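Local coordinates for polysaccharide deacetylase-like protein (Bacillus anthracis, PDB 4V33) that is a putative zinc-dependent polysaccharide deacetylase, one of two such proteins required for osmotic stability and maintenance of cell shape, at residues T203-M208 with M341-I346; V236-V239 with G243-S246; M261-A266 with K316-A321; T267-P272 with E278-E283. All blocks are in the same frame, centred on the assembly; numbering follows the deposited sequence. Where two conformers were deposited one is given.

In the fold
Contacts 1, 3 and 4 are buried and each brings one protein ligand to the same zinc ion, whereas contact 2 lies at the surface among the loops beside that site. Contact 1 spans strand 146-149 of the parallel sheet with a salt bridge. Contact 3, whose strand 320-326 is next to strand 341-345 of contact 1, replaces charge with two hydroxyls. In contact 4 a helix carboxylate receives a backbone N-H and a hydroxyl, with leucines packed alongside. Contact 2 has no direct hydrogen bond and is spanned by water. Backbone bonds tie 236-239 to 261-266, and 243-246 to 203-208, while Tyr318 of contact 3 reaches the helix of contact 4 through a weak bond to Leu281.

Contact 1 of 4, residues T203-M208 with M341-I346; sequences TFDDGM and MKRVRI. With ZN (zinc ion), chain D.
The side chain of Arg343 starts with CG opposite its carbonyl carbon and then bends at chi3 (-79°), which swings the guanidinium toward strand 199-206. Asp205 comes from the opposite direction, its CG likewise set across from the carbonyl carbon, and the two groups meet end-on in a buried salt bridge, with one nitrogen to each oxygen. Arg343 NH1 lies 2.8 Å from Asp205 OD1 on an almost straight line (177°), and this oxygen sits in the guanidinium plane. The second bond, from Arg343 NH2 to the syn lone pair of Asp205 OD2, is also 2.8 Å long but bent, with OD2 tilted out of the guanidinium plane; the planes of the two groups are 35° apart. At the guanidinium edge NH1 makes a further bond to Thr203 OG1 (3.0 Å), a hydroxyl that also pairs with Leu147 O. With NE bonded to Thr323 O, the guanidinium is fixed in rotation. Strand 146-149 lies between the two strands in the sheet, so the long arginine spans its width. Next to this pair, Asp206 OD1 binds the zinc ion at 2.1 Å, and water 1, a zinc ligand, donates to Asp206 OD2 (2.9 Å). An arginine holding the first aspartate of a TFDDG sequence beside the metal-binding second one is consistent with the active site of the polysaccharide deacetylase (NodB) domain.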
loop_
_atom_site.group_PDB
_atom_site.type_symbol
_atom_site.label_atom_id
_atom_site.label_comp_id
_atom_site.label_asym_id
_atom_site.label_seq_id
_atom_site.Cartn_x
_atom_site.Cartn_y
_atom_site.Cartn_z
ATOM N N THR A 203 4.969 7.793 -4.781
ATOM C CA THR A 203 6.160 7.367 -5.531
ATOM C C THR A 203 6.659 8.461 -6.465
ATOM O O THR A 203 5.875 9.287 -6.956
ATOM C CB THR A 203 5.953 6.048 -6.359
ATOM O OG1 THR A 203 5.265 6.326 -7.587
ATOM C CG2 THR A 203 5.188 4.994 -5.557
ATOM N N PHE A 204 7.965 8.423 -6.720
ATOM C CA PHE A 204 8.655 9.359 -7.602
ATOM C C PHE A 204 9.448 8.570 -8.614
ATOM O O PHE A 204 10.118 7.590 -8.256
ATOM C CB PHE A 204 9.639 10.211 -6.801
ATOM C CG PHE A 204 8.995 11.041 -5.744
ATOM C CD1 PHE A 204 8.806 10.527 -4.473
ATOM C CD2 PHE A 204 8.579 12.338 -6.015
ATOM C CE1 PHE A 204 8.202 11.281 -3.473
ATOM C CE2 PHE A 204 7.971 13.104 -5.016
ATOM C CZ PHE A 204 7.783 12.572 -3.744
ATOM N N ASP A 205 9.398 9.011 -9.865
ATOM C CA ASP A 205 10.153 8.352 -10.925
ATOM C C ASP A 205 11.362 9.157 -11.353
ATOM O O ASP A 205 11.236 10.348 -11.673
ATOM C CB ASP A 205 9.274 8.115 -12.159
ATOM C CG ASP A 205 8.295 6.966 -11.974
ATOM O OD1 ASP A 205 8.141 6.473 -10.844
ATOM O OD2 ASP A 205 7.679 6.552 -12.976
ATOM N N ASP A 206 12.507 8.469 -11.347
ATOM C CA ASP A 206 13.764 8.788 -12.057
ATOM C C ASP A 206 14.962 9.094 -11.164
ATOM O O ASP A 206 16.101 8.796 -11.539
ATOM C CB ASP A 206 13.649 9.887 -13.129
ATOM C CG ASP A 206 12.694 9.533 -14.262
ATOM O OD1 ASP A 206 12.129 8.402 -14.321
ATOM O OD2 ASP A 206 12.514 10.429 -15.115
ATOM N N GLY A 207 14.725 9.680 -9.997
ATOM C CA GLY A 207 15.819 10.074 -9.131
ATOM C C GLY A 207 16.414 11.421 -9.500
ATOM O O GLY A 207 17.624 11.618 -9.415
ATOM N N MET A 208 15.562 12.354 -9.920
ATOM C CA MET A 208 16.013 13.717 -10.159
ATOM C C MET A 208 16.489 14.369 -8.864
ATOM O O MET A 208 15.922 14.137 -7.789
ATOM C CB MET A 208 14.885 14.550 -10.765
ATOM C CG MET A 208 14.555 14.148 -12.183
ATOM S SD MET A 208 13.181 15.127 -12.829
ATOM C CE MET A 208 11.898 13.888 -12.835
ATOM N N MET A 341 1.017 -3.126 -11.447
ATOM C CA MET A 341 0.275 -2.236 -10.558
ATOM C C MET A 341 -0.013 -0.868 -11.185
ATOM O O MET A 341 0.904 -0.161 -11.602
ATOM C CB MET A 341 1.054 -2.080 -9.244
ATOM C CG MET A 341 0.305 -1.422 -8.102
ATOM S SD MET A 341 1.180 -1.656 -6.529
ATOM C CE MET A 341 0.964 -3.415 -6.269
ATOM N N LYS A 342 -1.291 -0.501 -11.225
ATOM C CA LYS A 342 -1.712 0.798 -11.745
ATOM C C LYS A 342 -1.230 1.932 -10.852
ATOM O O LYS A 342 -0.982 1.737 -9.657
ATOM C CB LYS A 342 -3.235 0.881 -11.804
ATOM C CG LYS A 342 -3.919 -0.040 -12.794
ATOM C CD LYS A 342 -5.422 0.003 -12.527
ATOM C CE LYS A 342 -6.205 -0.861 -13.489
ATOM N NZ LYS A 342 -7.651 -0.857 -13.125
ATOM N N ARG A 343 -1.137 3.125 -11.432
ATOM C CA ARG A 343 -0.775 4.316 -10.675
ATOM C C ARG A 343 -1.648 5.516 -11.019
ATOM O O ARG A 343 -2.240 5.596 -12.098
ATOM C CB ARG A 343 0.706 4.664 -10.861
ATOM C CG ARG A 343 1.648 3.634 -10.235
ATOM C CD ARG A 343 3.041 4.197 -10.077
ATOM N NE ARG A 343 3.785 4.185 -11.339
ATOM C CZ ARG A 343 4.987 4.725 -11.481
ATOM N NH1 ARG A 343 5.562 5.343 -10.448
ATOM N NH2 ARG A 343 5.619 4.644 -12.652
ATOM N N VAL A 344 -1.717 6.445 -10.072
ATOM C CA VAL A 344 -2.432 7.703 -10.269
ATOM C C VAL A 344 -1.422 8.795 -10.627
ATOM O O VAL A 344 -0.561 9.148 -9.816
ATOM C CB VAL A 344 -3.211 8.091 -8.988
ATOM C CG1 VAL A 344 -3.915 9.435 -9.180
ATOM C CG2 VAL A 344 -4.218 6.992 -8.616
ATOM N N ARG A 345 -1.519 9.323 -11.842
ATOM C CA ARG A 345 -0.594 10.346 -12.318
ATOM C C ARG A 345 -0.959 11.719 -11.760
ATOM O O ARG A 345 -2.105 12.143 -11.862
ATOM C CB ARG A 345 -0.626 10.389 -13.844
ATOM C CG ARG A 345 0.236 11.475 -14.453
ATOM C CD ARG A 345 0.159 11.458 -15.988
ATOM N NE ARG A 345 0.768 10.270 -16.582
ATOM C CZ ARG A 345 2.068 10.141 -16.827
ATOM N NH1 ARG A 345 2.910 11.114 -16.500
ATOM N NH2 ARG A 345 2.531 9.024 -17.384
ATOM N N ILE A 346 0.011 12.389 -11.145
ATOM C CA ILE A 346 -0.177 13.785 -10.766
ATOM C C ILE A 346 0.455 14.697 -11.818
ATOM O O ILE A 346 1.573 14.453 -12.275
ATOM C CB ILE A 346 0.390 14.091 -9.366
ATOM C CG1 ILE A 346 -0.206 13.130 -8.326
ATOM C CG2 ILE A 346 0.116 15.550 -8.996
ATOM C CD1 ILE A 346 -1.729 13.020 -8.361
HETATM ZN ZN ZN D . 10.899 7.341 -15.713
HETATM O O HOH W 1 10.383 9.113 -16.575
#

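Contact 2 of 4, residues V236-V239 with G243-S246; sequences VNNV and GSLS
No flat group is stacked between Asn238 and Ser244; the carboxamide of Asn238 has Ser244 OG lying off one side of its plane, and its ND2 reaches that hydroxyl only by way of a water. Water 2 joins the two, accepting from Asn238 ND2 at 3.0 Å and pairing with Ser244 OG at 2.8 Å. The water is only slightly off the carboxamide plane, on the side where the hydroxyl stands. Ser244 directs its CB toward the other segment, to 3.1 Å from Asn238 O, while its OG stands 3.4 Å from Asn238 CB. Both segments belong to the loop that leads from strand 230-234 to helix 247-255 in the domain's parallel beta/alpha fold. It opens with a 3-10 turn, closed by Val239 N bonding to Val236 O (3.2 Å), and it ends at Ser246, the N-cap of the helix, whose OG pairs with Asp249 N. Between these points Val239 runs close to the returning chain, its CA 3.6 Å from Leu245 O. One methyl, CG1, is opposite the backbone N (chi1 177°), and passes 4.3 Å from Ser246 C. Leu245 sends its side chain the other way, onto Ile250 and Met253, and its backbone N reaches Gly207 O, next to the zinc ligand Asp206.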
loop_
_atom_site.group_PDB
_atom_site.type_symbol
_atom_site.label_atom_id
_atom_site.label_comp_id
_atom_site.label_asym_id
_atom_site.label_seq_id
_atom_site.Cartn_x
_atom_site.Cartn_y
_atom_site.Cartn_z
ATOM N N VAL A 236 19.397 3.783 -12.072
ATOM C CA VAL A 236 20.541 3.470 -11.227
ATOM C C VAL A 236 21.864 4.015 -11.782
ATOM O O VAL A 236 22.724 4.480 -11.031
ATOM C CB VAL A 236 20.605 1.961 -10.906
ATOM C CG1 VAL A 236 21.806 1.642 -10.027
ATOM C CG2 VAL A 236 19.307 1.521 -10.209
ATOM N N ASN A 237 22.017 4.019 -13.101
ATOM C CA ASN A 237 23.251 4.549 -13.676
ATOM C C ASN A 237 23.417 6.053 -13.502
ATOM O O ASN A 237 24.499 6.589 -13.737
ATOM C CB ASN A 237 23.378 4.174 -15.155
ATOM C CG ASN A 237 23.707 2.716 -15.348
ATOM O OD1 ASN A 237 23.709 1.934 -14.391
ATOM N ND2 ASN A 237 23.999 2.332 -16.588
ATOM N N ASN A 238 22.345 6.725 -13.084
ATOM C CA ASN A 238 22.380 8.170 -12.888
ATOM C C ASN A 238 22.760 8.618 -11.485
ATOM O O ASN A 238 22.826 9.811 -11.232
ATOM C CB ASN A 238 21.037 8.804 -13.248
ATOM C CG ASN A 238 20.825 8.905 -14.751
ATOM O OD1 ASN A 238 21.770 8.796 -15.528
ATOM N ND2 ASN A 238 19.583 9.142 -15.156
ATOM N N VAL A 239 22.996 7.684 -10.571
ATOM C CA VAL A 239 23.445 8.098 -9.246
ATOM C C VAL A 239 24.737 8.903 -9.397
ATOM O O VAL A 239 25.670 8.475 -10.087
ATOM C CB VAL A 239 23.648 6.900 -8.301
ATOM C CG1 VAL A 239 24.193 7.368 -6.952
ATOM C CG2 VAL A 239 22.333 6.152 -8.112
ATOM N N GLY A 243 22.222 16.553 -12.345
ATOM C CA GLY A 243 20.772 16.573 -12.415
ATOM C C GLY A 243 20.055 15.489 -11.631
ATOM O O GLY A 243 18.824 15.513 -11.536
ATOM N N SER A 244 20.812 14.525 -11.096
ATOM C CA SER A 244 20.232 13.396 -10.374
ATOM C C SER A 244 20.662 13.400 -8.914
ATOM O O SER A 244 21.577 14.126 -8.526
ATOM C CB SER A 244 20.666 12.069 -11.012
ATOM O OG SER A 244 20.074 11.898 -12.292
ATOM N N LEU A 245 19.994 12.579 -8.110
ATOM C CA LEU A 245 20.399 12.376 -6.719
ATOM C C LEU A 245 21.827 11.864 -6.617
ATOM O O LEU A 245 22.251 11.002 -7.393
ATOM C CB LEU A 245 19.464 11.379 -6.044
ATOM C CG LEU A 245 18.007 11.841 -5.921
ATOM C CD1 LEU A 245 17.133 10.669 -5.520
ATOM C CD2 LEU A 245 17.882 12.987 -4.918
ATOM N N SER A 246 22.559 12.398 -5.648
ATOM C CA SER A 246 23.901 11.931 -5.362
ATOM C C SER A 246 23.846 10.776 -4.377
ATOM O O SER A 246 22.798 10.484 -3.795
ATOM C CB SER A 246 24.736 13.060 -4.763
ATOM O OG SER A 246 24.224 13.442 -3.490
HETATM O O HOH W 2 17.953 10.256 -12.906
#

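Contact 3 of 4, residues M261-A266 with K316-A321; sequences MQSHTA and KYYQFA. With ZN (zinc ion), chain D.
Just before the HxxxH motif, which supplies His264 and His268 to the zinc ion, Ser263 at the end of strand 259-263 meets Tyr318 in a pair of buried hydroxyls. Ser263 OG and Tyr318 OH are 2.9 Å apart, and either could donate. With OG placed opposite the backbone N (chi1 180°), the serine offers the same oxygen to its own chain: Thr265 N bonds to it at 3.0 Å (151°), forming an ST turn. Tyr318 brings its phenol in obliquely, with CE1 3.6 Å from Ser263 CB. Its OH has a further, weak bond to Leu281 O on helix 277-292. Beyond the serine the chain turns sharply, and His264 points away from Tyr318 to bind zinc through NE2 at 2.2 Å. Its ND1 is paired with Ala300 O, which fixes the ring's rotation. Thr265 OG1 in turn accepts from Ala269 N. Ser263 OG is therefore shared by Tyr318 OH, from across the fold, and Thr265 N, from its own turn, while Tyr318 OH also has its weak bond to Leu281 O, which is consistent with a firmly set backbone on both sides of His264.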
loop_
_atom_site.group_PDB
_atom_site.type_symbol
_atom_site.label_atom_id
_atom_site.label_comp_id
_atom_site.label_asym_id
_atom_site.label_seq_id
_atom_site.Cartn_x
_atom_site.Cartn_y
_atom_site.Cartn_z
ATOM N N MET A 261 14.285 3.334 -1.385
ATOM C CA MET A 261 14.963 3.587 -2.655
ATOM C C MET A 261 14.900 2.329 -3.507
ATOM O O MET A 261 15.481 1.300 -3.164
ATOM C CB MET A 261 16.415 4.002 -2.400
ATOM C CG MET A 261 17.165 4.525 -3.623
ATOM S SD MET A 261 16.581 6.147 -4.180
ATOM C CE MET A 261 16.325 6.898 -2.604
ATOM N N GLN A 262 14.162 2.414 -4.604
ATOM C CA GLN A 262 13.874 1.253 -5.428
ATOM C C GLN A 262 14.330 1.520 -6.861
ATOM O O GLN A 262 14.938 2.553 -7.133
ATOM C CB GLN A 262 12.378 0.919 -5.335
ATOM C CG GLN A 262 11.911 0.657 -3.886
ATOM C CD GLN A 262 12.606 -0.552 -3.274
ATOM O OE1 GLN A 262 12.879 -1.537 -3.963
ATOM N NE2 GLN A 262 12.910 -0.476 -1.975
ATOM N N SER A 263 14.052 0.590 -7.766
ATOM C CA SER A 263 14.679 0.606 -9.092
ATOM C C SER A 263 13.834 1.224 -10.208
ATOM O O SER A 263 12.633 1.001 -10.273
ATOM C CB SER A 263 15.031 -0.829 -9.486
ATOM O OG SER A 263 15.636 -0.883 -10.772
ATOM N N HIS A 264 14.481 1.961 -11.110
ATOM C CA HIS A 264 13.831 2.399 -12.354
ATOM C C HIS A 264 14.647 1.875 -13.535
ATOM O O HIS A 264 14.687 2.505 -14.587
ATOM C CB HIS A 264 13.724 3.935 -12.414
ATOM C CG HIS A 264 12.582 4.458 -13.243
ATOM N ND1 HIS A 264 11.567 3.662 -13.727
ATOM C CD2 HIS A 264 12.285 5.720 -13.641
ATOM C CE1 HIS A 264 10.705 4.407 -14.404
ATOM N NE2 HIS A 264 11.122 5.661 -14.373
ATOM N N THR A 265 15.256 0.698 -13.346
ATOM C CA THR A 265 16.219 0.073 -14.272
ATOM C C THR A 265 17.572 0.786 -14.286
ATOM O O THR A 265 17.766 1.794 -13.610
ATOM C CB THR A 265 15.695 -0.119 -15.736
ATOM O OG1 THR A 265 15.748 1.124 -16.447
ATOM C CG2 THR A 265 14.273 -0.686 -15.750
ATOM N N ALA A 266 18.514 0.247 -15.057
ATOM C CA ALA A 266 19.851 0.819 -15.106
ATOM C C ALA A 266 19.885 2.106 -15.910
ATOM O O ALA A 266 20.482 3.095 -15.486
ATOM C CB ALA A 266 20.835 -0.177 -15.689
ATOM N N LYS A 316 11.656 -12.387 -12.092
ATOM C CA LYS A 316 12.873 -13.047 -11.632
ATOM C C LYS A 316 13.582 -12.263 -10.527
ATOM O O LYS A 316 14.307 -12.847 -9.710
ATOM C CB LYS A 316 13.834 -13.254 -12.801
ATOM C CG LYS A 316 13.299 -14.158 -13.895
ATOM C CD LYS A 316 14.227 -14.143 -15.104
ATOM C CE LYS A 316 13.658 -14.984 -16.235
ATOM N NZ LYS A 316 14.557 -14.986 -17.426
ATOM N N TYR A 317 13.366 -10.949 -10.501
ATOM C CA TYR A 317 14.203 -10.055 -9.701
ATOM C C TYR A 317 13.457 -9.154 -8.725
ATOM O O TYR A 317 14.035 -8.716 -7.737
ATOM C CB TYR A 317 15.060 -9.183 -10.626
ATOM C CG TYR A 317 15.752 -9.987 -11.702
ATOM C CD1 TYR A 317 16.649 -10.994 -11.365
ATOM C CD2 TYR A 317 15.491 -9.764 -13.047
ATOM C CE1 TYR A 317 17.278 -11.746 -12.336
ATOM C CE2 TYR A 317 16.122 -10.511 -14.030
ATOM C CZ TYR A 317 17.012 -11.506 -13.663
ATOM O OH TYR A 317 17.656 -12.266 -14.617
ATOM N N TYR A 318 12.189 -8.876 -9.010
ATOM C CA TYR A 318 11.411 -7.926 -8.213
ATOM C C TYR A 318 10.107 -8.544 -7.736
ATOM O O TYR A 318 9.512 -9.357 -8.439
ATOM C CB TYR A 318 11.099 -6.669 -9.031
ATOM C CG TYR A 318 12.324 -5.898 -9.460
ATOM C CD1 TYR A 318 12.930 -4.991 -8.595
ATOM C CD2 TYR A 318 12.884 -6.088 -10.720
ATOM C CE1 TYR A 318 14.048 -4.285 -8.968
ATOM C CE2 TYR A 318 14.008 -5.386 -11.109
ATOM C CZ TYR A 318 14.585 -4.484 -10.228
ATOM O OH TYR A 318 15.707 -3.774 -10.590
ATOM N N GLN A 319 9.658 -8.148 -6.545
ATOM C CA GLN A 319 8.362 -8.573 -6.036
ATOM C C GLN A 319 7.236 -7.658 -6.519
ATOM O O GLN A 319 6.083 -8.088 -6.613
ATOM C CB GLN A 319 8.361 -8.583 -4.508
ATOM C CG GLN A 319 9.329 -9.554 -3.879
ATOM C CD GLN A 319 9.456 -9.322 -2.391
ATOM O OE1 GLN A 319 10.557 -9.347 -1.838
ATOM N NE2 GLN A 319 8.325 -9.078 -1.733
ATOM N N PHE A 320 7.573 -6.403 -6.824
ATOM C CA PHE A 320 6.571 -5.384 -7.158
ATOM C C PHE A 320 7.012 -4.618 -8.392
ATOM O O PHE A 320 8.189 -4.289 -8.539
ATOM C CB PHE A 320 6.390 -4.384 -6.002
ATOM C CG PHE A 320 5.967 -5.022 -4.720
ATOM C CD1 PHE A 320 4.638 -5.318 -4.490
ATOM C CD2 PHE A 320 6.906 -5.356 -3.757
ATOM C CE1 PHE A 320 4.245 -5.928 -3.316
ATOM C CE2 PHE A 320 6.527 -5.972 -2.576
ATOM C CZ PHE A 320 5.192 -6.257 -2.352
ATOM N N ALA A 321 6.063 -4.316 -9.272
ATOM C CA ALA A 321 6.354 -3.487 -10.436
ATOM C C ALA A 321 5.148 -2.628 -10.754
ATOM O O ALA A 321 4.015 -3.122 -10.773
ATOM C CB ALA A 321 6.733 -4.351 -11.631
HETATM ZN ZN ZN D . 10.899 7.341 -15.713
HETATM O O HOH W 1 10.383 9.113 -16.575
#

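Contact 4 of 4, residues T267-P272 with E278-E283; sequences THADLP and EEELKE. With ZN (zinc ion), chain D.
The loop that carries the second histidine of the HxxxH zinc motif is fastened to the first turns of helix 277-292 chiefly by the carboxylate of Glu280, which meets Thr267. The glutamate chain bends at chi2 (-69°) and lies across the threonine side chain at about a right angle. One oxygen goes to the backbone and the other to the hydroxyl: Thr267 N donates at 3.0 Å (161°) to the syn lone pair of Glu280 OE1, and Thr267 OG1 donates to Glu280 OE2 at 2.6 Å, also on the syn side but 23° out of the carboxylate plane. Glu280 OE1 also takes the N-H of Ala266, whose N is 3.0 Å away, so that this oxygen has two backbone donors. Ala269 CB sits over one face of the carboxylate, 3.4 Å from Glu280 CD. Further along, Leu271 CD1 meets Leu281 CD2 at 4.2 Å, an apolar touch that continues toward Val310 and Thr314 of helix 308-315. The helix is not quite regular here, since Glu283 N bonds to Glu278 O (2.8 Å) in a wider pi-type turn. Between the threonine and the alanine, His268 turns away from the helix and binds the zinc ion through NE2 at 2.1 Å. Although buried, Glu280 receives donors on both oxygens and stands in the first turns of its helix, which would tend to favour the ionised form, and the donors of Ala266 and Thr267 tie the backbone just before His268 to the helix.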
loop_
_atom_site.group_PDB
_atom_site.type_symbol
_atom_site.label_atom_id
_atom_site.label_comp_id
_atom_site.label_asym_id
_atom_site.label_seq_id
_atom_site.Cartn_x
_atom_site.Cartn_y
_atom_site.Cartn_z
ATOM N N THR A 267 19.270 2.084 -17.091
ATOM C CA THR A 267 19.352 3.227 -17.997
ATOM C C THR A 267 18.003 3.824 -18.397
ATOM O O THR A 267 17.957 4.642 -19.313
ATOM C CB THR A 267 20.138 2.897 -19.294
ATOM O OG1 THR A 267 19.404 1.955 -20.098
ATOM C CG2 THR A 267 21.520 2.336 -18.971
ATOM N N HIS A 268 16.930 3.426 -17.717
ATOM C CA HIS A 268 15.563 3.849 -18.071
ATOM C C HIS A 268 15.208 3.210 -19.417
ATOM O O HIS A 268 14.779 3.873 -20.363
ATOM C CB HIS A 268 15.432 5.381 -18.106
ATOM C CG HIS A 268 14.030 5.887 -17.978
ATOM N ND1 HIS A 268 13.318 6.381 -19.051
ATOM C CD2 HIS A 268 13.223 6.016 -16.900
ATOM C CE1 HIS A 268 12.125 6.776 -18.641
ATOM N NE2 HIS A 268 12.048 6.583 -17.335
ATOM N N ALA A 269 15.403 1.896 -19.475
ATOM C CA ALA A 269 15.276 1.136 -20.711
ATOM C C ALA A 269 13.835 0.929 -21.141
ATOM O O ALA A 269 12.949 0.725 -20.317
ATOM C CB ALA A 269 15.956 -0.224 -20.546
ATOM N N ASP A 270 13.618 0.944 -22.458
ATOM C CA ASP A 270 12.322 0.592 -23.018
ATOM C C ASP A 270 12.268 -0.929 -23.005
ATOM O O ASP A 270 12.701 -1.587 -23.948
ATOM C CB ASP A 270 12.221 1.136 -24.448
ATOM C CG ASP A 270 10.844 0.966 -25.049
ATOM O OD1 ASP A 270 9.918 0.531 -24.333
ATOM O OD2 ASP A 270 10.692 1.290 -26.249
ATOM N N LEU A 271 11.765 -1.485 -21.908
ATOM C CA LEU A 271 11.949 -2.915 -21.652
ATOM C C LEU A 271 11.480 -3.898 -22.738
ATOM O O LEU A 271 12.171 -4.874 -22.997
ATOM C CB LEU A 271 11.378 -3.279 -20.280
ATOM C CG LEU A 271 12.151 -2.658 -19.115
ATOM C CD1 LEU A 271 11.385 -2.808 -17.811
ATOM C CD2 LEU A 271 13.530 -3.308 -19.005
ATOM N N PRO A 272 10.319 -3.646 -23.379
ATOM C CA PRO A 272 9.929 -4.586 -24.439
ATOM C C PRO A 272 10.891 -4.620 -25.625
ATOM O O PRO A 272 10.847 -5.573 -26.401
ATOM C CB PRO A 272 8.568 -4.046 -24.895
ATOM C CG PRO A 272 8.022 -3.375 -23.685
ATOM C CD PRO A 272 9.219 -2.718 -23.052
ATOM N N GLU A 278 19.370 -8.912 -17.715
ATOM C CA GLU A 278 20.177 -9.025 -16.504
ATOM C C GLU A 278 20.789 -7.670 -16.151
ATOM O O GLU A 278 20.739 -7.234 -15.001
ATOM C CB GLU A 278 21.256 -10.100 -16.631
ATOM C CG GLU A 278 20.690 -11.508 -16.631
ATOM C CD GLU A 278 21.738 -12.565 -16.361
ATOM O OE1 GLU A 278 22.818 -12.232 -15.825
ATOM O OE2 GLU A 278 21.474 -13.738 -16.692
ATOM N N GLU A 279 21.346 -6.990 -17.144
ATOM C CA GLU A 279 21.943 -5.687 -16.885
ATOM C C GLU A 279 20.910 -4.656 -16.422
ATOM O O GLU A 279 21.142 -3.920 -15.466
ATOM C CB GLU A 279 22.688 -5.166 -18.121
ATOM C CG GLU A 279 23.374 -3.839 -17.871
ATOM C CD GLU A 279 24.278 -3.409 -19.001
ATOM O OE1 GLU A 279 24.341 -4.119 -20.033
ATOM O OE2 GLU A 279 24.922 -2.345 -18.849
ATOM N N GLU A 280 19.764 -4.604 -17.089
ATOM C CA GLU A 280 18.779 -3.554 -16.807
ATOM C C GLU A 280 17.953 -3.793 -15.550
ATOM O O GLU A 280 17.533 -2.838 -14.890
ATOM C CB GLU A 280 17.846 -3.363 -17.999
ATOM C CG GLU A 280 18.502 -2.656 -19.177
ATOM C CD GLU A 280 18.807 -1.173 -18.904
ATOM O OE1 GLU A 280 18.298 -0.579 -17.924
ATOM O OE2 GLU A 280 19.573 -0.597 -19.703
ATOM N N LEU A 281 17.698 -5.063 -15.235
ATOM C CA LEU A 281 16.784 -5.407 -14.142
ATOM C C LEU A 281 17.499 -5.999 -12.928
ATOM O O LEU A 281 17.244 -5.611 -11.788
ATOM C CB LEU A 281 15.715 -6.390 -14.634
ATOM C CG LEU A 281 14.713 -5.856 -15.661
ATOM C CD1 LEU A 281 13.868 -6.978 -16.233
ATOM C CD2 LEU A 281 13.822 -4.771 -15.045
ATOM N N LYS A 282 18.392 -6.948 -13.174
ATOM C CA LYS A 282 19.086 -7.632 -12.099
ATOM C C LYS A 282 20.247 -6.804 -11.534
ATOM O O LYS A 282 20.351 -6.608 -10.325
ATOM C CB LYS A 282 19.578 -8.991 -12.604
ATOM C CG LYS A 282 20.325 -9.820 -11.599
ATOM C CD LYS A 282 20.789 -11.094 -12.286
ATOM C CE LYS A 282 21.877 -11.773 -11.511
ATOM N NZ LYS A 282 23.172 -11.025 -11.518
ATOM N N GLU A 283 21.121 -6.322 -12.411
ATOM C CA GLU A 283 22.323 -5.630 -11.954
ATOM C C GLU A 283 22.033 -4.226 -11.418
ATOM O O GLU A 283 22.769 -3.706 -10.576
ATOM C CB GLU A 283 23.390 -5.628 -13.063
ATOM C CG GLU A 283 23.792 -7.059 -13.449
ATOM C CD GLU A 283 24.751 -7.158 -14.622
ATOM O OE1 GLU A 283 25.189 -6.116 -15.157
ATOM O OE2 GLU A 283 25.070 -8.303 -15.002
HETATM ZN ZN ZN D . 10.899 7.341 -15.713
HETATM O O HOH W 1 10.383 9.113 -16.575
#